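Local structure of tRNA (adenine(58)-N(1))-methyltransferase TrmI (Thermus thermophilus, 2PWY) at residues L157-L162 with K179-K183. The protein catalyses the S-adenosyl-L-methionine-dependent methylation of N1 of adenosine 58 in tRNA and is required for growth at extreme temperatures. Sequence-based numbering, arbitrary orientation.
Sequences LEEAEL and KVLEK. With SAH (S-adenosyl-L-homocysteine), chain E.
Lys-183, near the start of helix 181-187, reaches past the 3-10 turn at 157-159 and donates from NZ to the carbonyl oxygen of Ala-160 just after it, 2.8 Å away. The ammonium lies in the carbonyl plane, with a C=O...N angle of 157°. A water accepts from NZ and gives a weak hydrogen bond to Glu-158 O. The lysine side chain leaves the helix with CG anti to the backbone N (chi1 -167°), then bends at chi2 and chi3, which curls its methylenes along the turn: Lys-183 CG passes 3.5 Å from Leu-157 O, the acceptor of the Ala-160 N turn bond, and meets Leu-162 CD1 on another side. Shortened to an alanine, this position is likely to leave Ala-160 O without its ammonium donor and open a gap beside Leu-162.

Both segments follow strands of the class I, Rossmann-like methyltransferase sheet, 150-154 and 167-173, and together they border the adenine pocket. Leu-157 N donates to N1 of S-adenosyl-L-homocysteine at 3.1 Å, nearly straight at 167°. The N6 amino group of the ligand donates in turn to Glu-158 OE1 at 2.8 Å. Glu-158 starts out from its backbone away from 179-183, but the bend at chi2 brings its carboxylate back toward that segment; Glu-158 CG lies 3.3 Å from Lys-179 O, and Glu-158 OE2 lies alongside Lys-179 CB.

Apolar packing lines the same pocket. Leu-157 CD2 rests against Val-180 CB at 3.9 Å, the side chains crossing nearly at right angles, and Val-180 CG1 comes within 3.8 Å of ligand N6. Leu-172 of strand 167-173 touches both residues.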
# COMPACT_ATOMS: atom_id res chain seq x y z
N LEU A 157 -20.88 19.59 20.50
CA LEU A 157 -20.01 20.66 20.07
C LEU A 157 -20.82 21.80 19.42
O LEU A 157 -20.50 22.96 19.63
CB LEU A 157 -18.90 20.15 19.14
CG LEU A 157 -17.87 21.19 18.65
CD1 LEU A 157 -17.21 21.92 19.82
CD2 LEU A 157 -16.82 20.57 17.71
N GLU A 158 -21.88 21.44 18.67
CA GLU A 158 -22.77 22.43 18.01
C GLU A 158 -23.28 23.51 18.96
O GLU A 158 -23.65 24.60 18.51
CB GLU A 158 -24.04 21.76 17.46
CG GLU A 158 -23.88 20.81 16.35
CD GLU A 158 -23.71 19.39 16.84
OE1 GLU A 158 -22.86 19.16 17.72
OE2 GLU A 158 -24.42 18.52 16.30
N GLU A 159 -23.34 23.18 20.24
CA GLU A 159 -24.00 24.02 21.24
C GLU A 159 -23.00 24.69 22.17
O GLU A 159 -23.38 25.40 23.12
CB GLU A 159 -25.04 23.20 22.01
CG GLU A 159 -26.15 22.71 21.08
CD GLU A 159 -27.14 21.75 21.71
OE1 GLU A 159 -27.01 21.42 22.91
OE2 GLU A 159 -28.05 21.31 20.99
N ALA A 160 -21.71 24.51 21.88
CA ALA A 160 -20.65 25.01 22.75
C ALA A 160 -20.55 26.53 22.72
O ALA A 160 -20.72 27.14 21.67
CB ALA A 160 -19.32 24.40 22.36
N GLU A 161 -20.26 27.13 23.87
CA GLU A 161 -19.89 28.54 23.91
C GLU A 161 -18.40 28.66 23.70
O GLU A 161 -17.61 28.23 24.55
CB GLU A 161 -20.27 29.15 25.26
CG GLU A 161 -21.75 29.29 25.45
CD GLU A 161 -22.11 29.90 26.79
OE1 GLU A 161 -21.24 30.04 27.67
OE2 GLU A 161 -23.30 30.22 26.95
N LEU A 162 -18.00 29.22 22.56
CA LEU A 162 -16.59 29.26 22.17
C LEU A 162 -16.14 30.67 21.81
O LEU A 162 -16.92 31.45 21.27
CB LEU A 162 -16.34 28.32 20.96
CG LEU A 162 -16.58 26.82 21.18
CD1 LEU A 162 -16.17 26.02 19.96
CD2 LEU A 162 -15.86 26.30 22.43
N LYS A 179 -22.06 18.69 10.73
CA LYS A 179 -22.91 19.36 11.72
C LYS A 179 -22.19 20.34 12.64
O LYS A 179 -22.83 21.19 13.26
CB LYS A 179 -23.67 18.33 12.56
CG LYS A 179 -24.70 17.54 11.78
CD LYS A 179 -25.56 16.72 12.74
CE LYS A 179 -26.47 15.75 12.01
NZ LYS A 179 -27.10 16.32 10.80
N VAL A 180 -20.86 20.21 12.75
CA VAL A 180 -20.07 21.05 13.67
C VAL A 180 -19.16 22.05 12.94
O VAL A 180 -18.34 22.73 13.57
CB VAL A 180 -19.24 20.18 14.70
CG1 VAL A 180 -20.15 19.25 15.47
CG2 VAL A 180 -18.10 19.40 14.02
N LEU A 181 -19.31 22.14 11.62
CA LEU A 181 -18.44 23.00 10.81
C LEU A 181 -18.65 24.49 11.10
O LEU A 181 -17.71 25.28 11.05
CB LEU A 181 -18.63 22.73 9.32
CG LEU A 181 -18.02 21.43 8.77
CD1 LEU A 181 -18.32 21.33 7.28
CD2 LEU A 181 -16.51 21.33 9.05
N GLU A 182 -19.89 24.88 11.36
CA GLU A 182 -20.18 26.27 11.72
C GLU A 182 -19.42 26.66 13.01
O GLU A 182 -18.73 27.69 13.06
CB GLU A 182 -21.68 26.46 11.89
CG GLU A 182 -22.08 27.92 12.19
CD GLU A 182 -23.58 28.09 12.35
OE1 GLU A 182 -24.35 27.46 11.60
OE2 GLU A 182 -23.99 28.88 13.23
N LYS A 183 -19.54 25.84 14.04
CA LYS A 183 -18.85 26.08 15.30
C LYS A 183 -17.32 26.02 15.13
O LYS A 183 -16.59 26.87 15.65
CB LYS A 183 -19.32 25.08 16.36
CG LYS A 183 -18.91 25.42 17.78
CD LYS A 183 -19.59 26.69 18.30
CE LYS A 183 -21.09 26.53 18.40
NZ LYS A 183 -21.75 27.63 19.15
N SAH E . -11.29 9.90 19.02
CA SAH E . -12.00 9.19 20.14
CB SAH E . -13.16 8.35 19.62
CG SAH E . -14.36 9.21 19.20
SD SAH E . -15.78 8.15 18.83
C SAH E . -10.99 8.34 20.89
O SAH E . -9.84 8.23 20.45
OXT SAH E . -11.31 7.77 21.94
C5' SAH E . -16.92 9.50 18.44
C4' SAH E . -17.52 10.13 19.70
O4' SAH E . -18.07 11.39 19.35
C3' SAH E . -18.66 9.34 20.36
O3' SAH E . -18.34 9.17 21.73
C2' SAH E . -19.90 10.21 20.16
O2' SAH E . -20.79 10.18 21.26
C1' SAH E . -19.30 11.59 20.06
N9 SAH E . -20.01 12.60 19.26
C8 SAH E . -20.53 12.44 18.01
N7 SAH E . -21.01 13.65 17.62
C5 SAH E . -20.76 14.57 18.57
C6 SAH E . -21.03 15.94 18.67
N6 SAH E . -21.65 16.60 17.68
N1 SAH E . -20.63 16.61 19.82
C2 SAH E . -19.99 15.94 20.84
N3 SAH E . -19.74 14.59 20.73
C4 SAH E . -20.11 13.92 19.61
O HOH W 1 -24.69 27.53 19.76